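Local coordinates for putative uncharacterized protein lp_3323 (Lactobacillus plantarum, PDB 3DC7) that is of unknown function but belongs to the GDSL-like lipase/acylhydrolase family and is probably a hydrolase of the SGNH type, at residues A137-S142 with T187-A192. Numbering follows the deposited sequence.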
loop_
_atom_site.group_PDB
_atom_site.type_symbol
_atom_site.label_atom_id
_atom_site.label_comp_id
_atom_site.label_asym_id
_atom_site.label_seq_id
_atom_site.Cartn_x
_atom_site.Cartn_y
_atom_site.Cartn_z
ATOM N N ALA A 137 -7.316 7.017 11.930
ATOM C CA ALA A 137 -8.414 6.304 12.585
ATOM C C ALA A 137 -9.377 5.564 11.676
ATOM O O ALA A 137 -9.507 5.861 10.494
ATOM C CB ALA A 137 -9.193 7.262 13.471
ATOM N N ILE A 138 -10.051 4.590 12.275
ATOM C CA ILE A 138 -11.208 3.895 11.707
ATOM C C ILE A 138 -12.303 4.885 11.259
ATOM O O ILE A 138 -12.478 5.956 11.870
ATOM C CB ILE A 138 -11.756 2.889 12.752
ATOM C CG1 ILE A 138 -10.672 1.847 13.067
ATOM C CG2 ILE A 138 -13.055 2.195 12.272
ATOM C CD1 ILE A 138 -10.700 1.358 14.480
ATOM N N HIS A 139 -12.990 4.532 10.170
ATOM C CA HIS A 139 -14.187 5.235 9.699
ATOM C C HIS A 139 -15.179 5.294 10.856
ATOM O O HIS A 139 -15.561 4.259 11.399
ATOM C CB HIS A 139 -14.819 4.487 8.508
ATOM C CG HIS A 139 -15.766 5.319 7.690
ATOM N ND1 HIS A 139 -16.794 6.056 8.246
ATOM C CD2 HIS A 139 -15.853 5.514 6.354
ATOM C CE1 HIS A 139 -17.458 6.685 7.291
ATOM N NE2 HIS A 139 -16.911 6.369 6.133
ATOM N N ILE A 140 -15.573 6.500 11.247
ATOM C CA ILE A 140 -16.457 6.656 12.401
ATOM C C ILE A 140 -17.925 6.637 11.995
ATOM O O ILE A 140 -18.251 6.803 10.822
ATOM C CB ILE A 140 -16.148 7.947 13.211
ATOM C CG1 ILE A 140 -16.512 9.198 12.402
ATOM C CG2 ILE A 140 -14.689 7.949 13.701
ATOM C CD1 ILE A 140 -16.363 10.490 13.148
ATOM N N GLY A 141 -18.801 6.422 12.971
ATOM C CA GLY A 141 -20.248 6.454 12.754
ATOM C C GLY A 141 -20.815 7.829 13.047
ATOM O O GLY A 141 -20.070 8.814 13.079
ATOM N N SER A 142 -22.125 7.893 13.276
ATOM C CA SER A 142 -22.841 9.163 13.401
ATOM C C SER A 142 -23.481 9.404 14.770
ATOM O O SER A 142 -24.284 10.321 14.929
ATOM C CB SER A 142 -23.922 9.254 12.321
ATOM O OG SER A 142 -23.360 9.638 11.080
ATOM N N THR A 187 -15.662 -0.815 10.229
ATOM C CA THR A 187 -16.064 0.587 10.198
ATOM C C THR A 187 -17.136 0.812 11.258
ATOM O O THR A 187 -18.062 0.004 11.387
ATOM C CB THR A 187 -16.552 1.020 8.780
ATOM O OG1 THR A 187 -17.229 2.278 8.846
ATOM C CG2 THR A 187 -17.500 -0.021 8.166
ATOM N N PHE A 188 -17.013 1.888 12.031
ATOM C CA PHE A 188 -18.041 2.212 13.040
ATOM C C PHE A 188 -19.333 2.791 12.448
ATOM O O PHE A 188 -20.335 2.950 13.154
ATOM C CB PHE A 188 -17.481 3.119 14.144
ATOM C CG PHE A 188 -16.329 2.505 14.916
ATOM C CD1 PHE A 188 -16.129 1.127 14.931
ATOM C CD2 PHE A 188 -15.465 3.303 15.646
ATOM C CE1 PHE A 188 -15.066 0.564 15.636
ATOM C CE2 PHE A 188 -14.412 2.748 16.366
ATOM C CZ PHE A 188 -14.208 1.368 16.351
ATOM N N ALA A 189 -19.311 3.085 11.148
ATOM C CA ALA A 189 -20.516 3.489 10.406
ATOM C C ALA A 189 -21.505 2.330 10.177
ATOM O O ALA A 189 -22.619 2.543 9.689
ATOM C CB ALA A 189 -20.123 4.109 9.087
ATOM N N ILE A 190 -21.088 1.108 10.496
ATOM C CA ILE A 190 -22.005 -0.033 10.497
ATOM C C ILE A 190 -22.282 -0.426 11.945
ATOM O O ILE A 190 -21.344 -0.734 12.693
ATOM C CB ILE A 190 -21.475 -1.234 9.647
ATOM C CG1 ILE A 190 -21.805 -1.023 8.181
ATOM C CG2 ILE A 190 -22.132 -2.527 10.038
ATOM C CD1 ILE A 190 -20.644 -0.692 7.373
ATOM N N PRO A 191 -23.565 -0.339 12.362
ATOM C CA PRO A 191 -24.027 -0.610 13.728
ATOM C C PRO A 191 -23.543 -1.941 14.300
ATOM O O PRO A 191 -23.051 -1.966 15.429
ATOM C CB PRO A 191 -25.553 -0.595 13.587
ATOM C CG PRO A 191 -25.789 0.394 12.485
ATOM C CD PRO A 191 -24.679 0.099 11.492
ATOM N N ALA A 192 -23.665 -3.029 13.529
ATOM C CA ALA A 192 -23.211 -4.353 13.961
ATOM C C ALA A 192 -21.749 -4.354 14.432
ATOM O O ALA A 192 -21.414 -5.031 15.405
ATOM C CB ALA A 192 -23.414 -5.368 12.863
#
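The F188 ring carries the methyl CG2 of I138 over the centre of one face, a CH-pi contact with CG2 4.0 Å from the F188 ring centroid and only 3° off its normal. The other branch of I138 reaches the far end of the ring, where CD1 meets CZ of F188. A second flat group, the H139 imidazole, lies against OG1 of T187 and CB of A189, both approaching obliquely, and the Y181 ring meets it with the two planes close to parallel. These groups join two loops of an SGNH-hydrolase alpha/beta fold: 137-142 leaves strand 132-136 of the parallel sheet, while 187-190 forms a type I beta turn leading into helix 191-197, with I190 at the N-cap.

The loops are tied by a backbone bond from F188 N to H139 O, 2.9 Å long. Further on, CA of G141 makes a CA-H...O contact with F188 O at 3.5 Å. Within its own loop, H139 ND1 donates to I140 O at 3.1 Å; the acceptor lies 2° out of the imidazole plane, consistent with this bond helping to set the rotation of the ring. An alanine in place of H139 would probably leave I140 O without this donor and open a gap beside A189 CB and Y181.

Q159 reaches 137-142 from helix 159-173, bonding I138 O through NE2 and I140 N through OE1. At the second subunit, Y173 of that chain packs on T187 and I190. T187 holds OG1 anti to its backbone N (chi1 166°), where it accepts from A189 N at 3.2 Å in an ST turn; the same OG1 lies 3.3 Å from H139 CB.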